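Local coordinates for TRAP dicarboxylate transporter-DctP subunit (Desulfovibrio salexigens, PDB 4N6D), which probably captures a small organic acid, such as a dicarboxylate, in the periplasm and delivers it to a TRAP-type membrane transporter, at residues A[115-127]-A[259-271]. Sequence-based numbering, arbitrary orientation.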
loop_
_atom_site.group_PDB
_atom_site.type_symbol
_atom_site.label_atom_id
_atom_site.label_comp_id
_atom_site.label_asym_id
_atom_site.label_seq_id
_atom_site.Cartn_x
_atom_site.Cartn_y
_atom_site.Cartn_z
ATOM N N THR A 115 -0.999 -1.344 -11.178
ATOM C CA THR A 115 -2.036 -2.379 -11.264
ATOM C C THR A 115 -1.723 -3.617 -10.435
ATOM O O THR A 115 -2.423 -4.626 -10.529
ATOM C CB THR A 115 -2.237 -2.812 -12.725
ATOM O OG1 THR A 115 -1.018 -3.353 -13.229
ATOM C CG2 THR A 115 -2.656 -1.626 -13.588
ATOM N N SER A 116 -0.677 -3.546 -9.615
ATOM C CA SER A 116 -0.340 -4.663 -8.737
ATOM C C SER A 116 0.502 -4.170 -7.580
ATOM O O SER A 116 1.136 -3.112 -7.671
ATOM C CB SER A 116 0.415 -5.778 -9.478
ATOM O OG SER A 116 1.750 -5.400 -9.766
ATOM N N SER A 117 0.501 -4.951 -6.502
ATOM C CA SER A 117 1.339 -4.686 -5.341
ATOM C C SER A 117 2.812 -4.859 -5.682
ATOM O O SER A 117 3.654 -4.090 -5.221
ATOM C CB SER A 117 0.954 -5.644 -4.221
ATOM O OG SER A 117 1.773 -5.426 -3.067
ATOM N N THR A 118 3.103 -5.861 -6.521
ATOM C CA THR A 118 4.471 -6.162 -6.896
ATOM C C THR A 118 5.123 -4.982 -7.594
ATOM O O THR A 118 6.224 -4.575 -7.217
ATOM C CB THR A 118 4.572 -7.420 -7.779
ATOM O OG1 THR A 118 4.087 -8.552 -7.059
ATOM C CG2 THR A 118 6.006 -7.705 -8.163
ATOM N N SER A 119 4.450 -4.425 -8.605
ATOM C CA SER A 119 5.030 -3.351 -9.366
ATOM C C SER A 119 5.118 -2.066 -8.554
ATOM O O SER A 119 6.086 -1.340 -8.647
ATOM C CB SER A 119 4.265 -3.096 -10.670
ATOM O OG SER A 119 2.910 -2.809 -10.400
ATOM N N ALA A 120 4.107 -1.799 -7.739
ATOM C CA ALA A 120 4.135 -0.614 -6.915
ATOM C C ALA A 120 5.215 -0.745 -5.854
ATOM O O ALA A 120 5.875 0.236 -5.532
ATOM C CB ALA A 120 2.778 -0.382 -6.273
ATOM N N SER A 121 5.382 -1.942 -5.296
ATOM C CA SER A 121 6.367 -2.120 -4.214
ATOM C C SER A 121 7.780 -1.902 -4.750
ATOM O O SER A 121 8.603 -1.204 -4.135
ATOM C CB SER A 121 6.271 -3.519 -3.596
ATOM O OG SER A 121 5.054 -3.684 -2.885
ATOM N N LEU A 122 8.064 -2.509 -5.894
ATOM C CA LEU A 122 9.396 -2.399 -6.457
ATOM C C LEU A 122 9.653 -0.981 -6.960
ATOM O O LEU A 122 10.770 -0.478 -6.804
ATOM C CB LEU A 122 9.613 -3.416 -7.573
ATOM C CG LEU A 122 9.885 -4.830 -7.064
ATOM C CD1 LEU A 122 9.746 -5.816 -8.170
ATOM C CD2 LEU A 122 11.276 -4.852 -6.408
ATOM N N ALA A 123 8.638 -0.339 -7.553
ATOM C CA ALA A 123 8.818 1.041 -8.001
ATOM C C ALA A 123 9.077 1.963 -6.815
ATOM O O ALA A 123 9.930 2.849 -6.882
ATOM C CB ALA A 123 7.619 1.540 -8.818
ATOM N N LEU A 124 8.355 1.751 -5.715
ATOM C CA LEU A 124 8.552 2.560 -4.510
ATOM C C LEU A 124 9.979 2.438 -3.960
ATOM O O LEU A 124 10.619 3.456 -3.622
ATOM C CB LEU A 124 7.520 2.169 -3.451
ATOM C CG LEU A 124 7.597 2.831 -2.074
ATOM C CD1 LEU A 124 7.409 4.339 -2.107
ATOM C CD2 LEU A 124 6.573 2.155 -1.231
ATOM N N TRP A 125 10.464 1.208 -3.862
ATOM C CA TRP A 125 11.823 0.960 -3.364
ATOM C C TRP A 125 12.850 1.625 -4.285
ATOM O O TRP A 125 13.804 2.270 -3.815
ATOM C CB TRP A 125 12.084 -0.551 -3.260
ATOM C CG TRP A 125 13.479 -0.830 -2.860
ATOM C CD1 TRP A 125 14.482 -1.297 -3.664
ATOM C CD2 TRP A 125 14.065 -0.598 -1.579
ATOM N NE1 TRP A 125 15.656 -1.380 -2.954
ATOM C CE2 TRP A 125 15.423 -0.975 -1.665
ATOM C CE3 TRP A 125 13.571 -0.117 -0.361
ATOM C CZ2 TRP A 125 16.293 -0.874 -0.585
ATOM C CZ3 TRP A 125 14.438 -0.037 0.722
ATOM C CH2 TRP A 125 15.776 -0.417 0.604
ATOM N N ASP A 126 12.671 1.468 -5.599
ATOM C CA ASP A 126 13.578 2.102 -6.543
ATOM C C ASP A 126 13.554 3.632 -6.434
ATOM O O ASP A 126 14.602 4.288 -6.538
ATOM C CB ASP A 126 13.273 1.721 -7.998
ATOM C CG ASP A 126 13.760 0.342 -8.375
ATOM O OD1 ASP A 126 14.479 -0.301 -7.579
ATOM O OD2 ASP A 126 13.469 -0.066 -9.526
ATOM N N LEU A 127 12.367 4.209 -6.257
ATOM C CA LEU A 127 12.273 5.648 -6.158
ATOM C C LEU A 127 13.003 6.122 -4.908
ATOM O O LEU A 127 13.743 7.109 -4.956
ATOM C CB LEU A 127 10.813 6.126 -6.160
ATOM C CG LEU A 127 10.690 7.643 -6.224
ATOM C CD1 LEU A 127 10.901 8.153 -7.663
ATOM C CD2 LEU A 127 9.349 8.134 -5.658
ATOM N N GLY A 259 16.711 -5.375 1.321
ATOM C CA GLY A 259 15.806 -4.257 1.085
ATOM C C GLY A 259 14.971 -4.453 -0.177
ATOM O O GLY A 259 13.735 -4.444 -0.149
ATOM N N ARG A 260 15.644 -4.620 -1.306
ATOM C CA ARG A 260 14.924 -4.855 -2.553
ATOM C C ARG A 260 14.190 -6.200 -2.529
ATOM O O ARG A 260 13.046 -6.309 -2.986
ATOM C CB ARG A 260 15.873 -4.807 -3.753
ATOM C CG ARG A 260 15.129 -4.853 -5.064
ATOM C CD ARG A 260 16.040 -5.330 -6.182
ATOM N NE ARG A 260 15.257 -5.597 -7.383
ATOM C CZ ARG A 260 14.794 -4.649 -8.177
ATOM N NH1 ARG A 260 15.080 -3.382 -7.915
ATOM N NH2 ARG A 260 14.073 -4.972 -9.248
ATOM N N GLU A 261 14.840 -7.222 -1.990
ATOM C CA GLU A 261 14.253 -8.551 -1.954
ATOM C C GLU A 261 12.931 -8.512 -1.204
ATOM O O GLU A 261 11.951 -9.125 -1.613
ATOM C CB GLU A 261 15.155 -9.551 -1.236
ATOM C CG GLU A 261 16.495 -9.803 -1.865
ATOM C CD GLU A 261 17.214 -10.988 -1.229
ATOM O OE1 GLU A 261 16.535 -11.785 -0.549
ATOM O OE2 GLU A 261 18.446 -11.116 -1.436
ATOM N N GLN A 262 12.915 -7.834 -0.062
ATOM C CA GLN A 262 11.718 -7.829 0.770
ATOM C C GLN A 262 10.596 -7.009 0.139
ATOM O O GLN A 262 9.415 -7.332 0.310
ATOM C CB GLN A 262 12.040 -7.360 2.198
ATOM C CG GLN A 262 10.922 -7.567 3.195
ATOM C CD GLN A 262 10.669 -9.014 3.482
ATOM O OE1 GLN A 262 11.472 -9.865 3.140
ATOM N NE2 GLN A 262 9.555 -9.301 4.138
ATOM N N ALA A 263 10.952 -5.951 -0.586
ATOM C CA ALA A 263 9.961 -5.184 -1.332
ATOM C C ALA A 263 9.259 -6.126 -2.337
ATOM O O ALA A 263 8.021 -6.180 -2.419
ATOM C CB ALA A 263 10.634 -4.011 -2.060
ATOM N N GLU A 264 10.056 -6.859 -3.110
ATOM C CA GLU A 264 9.519 -7.813 -4.088
ATOM C C GLU A 264 8.723 -8.925 -3.419
ATOM O O GLU A 264 7.635 -9.278 -3.858
ATOM C CB GLU A 264 10.645 -8.429 -4.923
ATOM C CG GLU A 264 10.158 -9.383 -5.990
ATOM C CD GLU A 264 11.255 -9.821 -6.950
ATOM O OE1 GLU A 264 12.275 -9.121 -7.078
ATOM O OE2 GLU A 264 11.091 -10.875 -7.583
ATOM N N TRP A 265 9.267 -9.484 -2.349
ATOM C CA TRP A 265 8.613 -10.606 -1.689
ATOM C C TRP A 265 7.238 -10.201 -1.198
ATOM O O TRP A 265 6.268 -10.961 -1.325
ATOM C CB TRP A 265 9.440 -11.131 -0.503
ATOM C CG TRP A 265 8.845 -12.377 0.030
ATOM C CD1 TRP A 265 9.178 -13.646 -0.321
ATOM C CD2 TRP A 265 7.774 -12.488 0.974
ATOM N NE1 TRP A 265 8.385 -14.556 0.359
ATOM C CE2 TRP A 265 7.514 -13.862 1.155
ATOM C CE3 TRP A 265 7.016 -11.567 1.691
ATOM C CZ2 TRP A 265 6.529 -14.325 2.032
ATOM C CZ3 TRP A 265 6.042 -12.033 2.554
ATOM C CH2 TRP A 265 5.803 -13.395 2.701
ATOM N N THR A 266 7.162 -9.009 -0.607
ATOM C CA THR A 266 5.908 -8.525 -0.040
ATOM C C THR A 266 4.872 -8.258 -1.121
ATOM O O THR A 266 3.681 -8.618 -0.988
ATOM C CB THR A 266 6.133 -7.248 0.793
ATOM O OG1 THR A 266 7.046 -7.533 1.863
ATOM C CG2 THR A 266 4.847 -6.763 1.373
ATOM N N GLY A 267 5.294 -7.618 -2.198
ATOM C CA GLY A 267 4.368 -7.379 -3.295
ATOM C C GLY A 267 3.859 -8.667 -3.920
ATOM O O GLY A 267 2.671 -8.809 -4.251
ATOM N N LYS A 268 4.748 -9.633 -4.087
ATOM C CA LYS A 268 4.322 -10.902 -4.649
ATOM C C LYS A 268 3.371 -11.640 -3.730
ATOM O O LYS A 268 2.400 -12.261 -4.194
ATOM C CB LYS A 268 5.525 -11.750 -5.021
ATOM C CG LYS A 268 6.191 -11.200 -6.275
ATOM C CD LYS A 268 7.312 -12.040 -6.804
ATOM C CE LYS A 268 7.768 -11.493 -8.155
ATOM N NZ LYS A 268 9.016 -12.155 -8.655
ATOM N N TYR A 269 3.651 -11.591 -2.431
ATOM C CA TYR A 269 2.786 -12.213 -1.444
ATOM C C TYR A 269 1.388 -11.604 -1.518
ATOM O O TYR A 269 0.370 -12.316 -1.542
ATOM C CB TYR A 269 3.345 -12.056 -0.017
ATOM C CG TYR A 269 2.284 -12.358 0.988
ATOM C CD1 TYR A 269 1.985 -13.673 1.337
ATOM C CD2 TYR A 269 1.523 -11.342 1.536
ATOM C CE1 TYR A 269 0.968 -13.964 2.227
ATOM C CE2 TYR A 269 0.500 -11.623 2.432
ATOM C CZ TYR A 269 0.227 -12.935 2.767
ATOM O OH TYR A 269 -0.802 -13.190 3.663
ATOM N N MET A 270 1.337 -10.283 -1.564
ATOM C CA MET A 270 0.079 -9.558 -1.580
ATOM C C MET A 270 -0.702 -9.829 -2.858
ATOM O O MET A 270 -1.901 -10.087 -2.801
ATOM C CB MET A 270 0.358 -8.055 -1.429
ATOM C CG MET A 270 -0.878 -7.203 -1.308
ATOM S SD MET A 270 -1.730 -7.521 0.273
ATOM C CE MET A 270 -3.233 -8.223 -0.345
ATOM N N ASP A 271 -0.044 -9.786 -4.016
ATOM C CA ASP A 271 -0.737 -10.123 -5.262
ATOM C C ASP A 271 -1.267 -11.549 -5.262
ATOM O O ASP A 271 -2.348 -11.811 -5.771
ATOM C CB ASP A 271 0.164 -9.878 -6.475
ATOM C CG ASP A 271 0.379 -8.392 -6.739
ATOM O OD1 ASP A 271 -0.550 -7.610 -6.431
ATOM O OD2 ASP A 271 1.442 -8.020 -7.283
#
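With its CG anti to the carbonyl carbon (chi1 -71°), Asp271 sets its carboxylate at the start of helix 117-127, where Thr118, its OG1 turned back beside the backbone N (chi1 -62°), offers two donors to one oxygen. Asp271 OD2 accepts from Thr118 N at 2.8 Å and from Thr118 OG1 at 2.7 Å, both arriving from the same face of the carboxylate. Asp271 OD1 takes Ser117 N on its syn lone pair at 2.9 Å. Three bonds thus fix the carboxylate's rotation, and a side chain from a helix far away in sequence serves the first amides of this one; its negative charge probably also suits the positive end of the helix dipole.

Segments 117-127 and 259-271 run nearly antiparallel (162° between their directions), their axes 7.4 Å apart at closest. Gly267, which has no side chain, lets Thr118 ride directly on its backbone, the two CA atoms 3.8 Å apart. Ser117 fits as a knob among Thr266, Gly267, Met270 and Asp271. At the other end Trp125 lays one ring face over the backbone of Gly259 and Arg260, Gly259 CA making a CH-pi contact with the six-membered ring. Beside it, Leu122 CD2 sits over the centre of the Arg260 guanidinium, 3.9 Å from Arg260 CZ, while Asp126 OD1 meets Arg260 NH1 at the guanidinium edge in a 3.2 Å salt bridge.

Tyr336 OH bonds both Asp126 OD2 and Arg260 NH2, and Lys335 adds a second salt bridge to Asp126, so helix 322-337 closes over this end. Within this family 7 (DctP) solute-binding fold, Ser117 OG and Ser121 OG reach the backbone of Ala146 on strand 139-146, an outer strand of the five-stranded sheet, while helix 43-58 packs against Gln262, Thr266 and Met270.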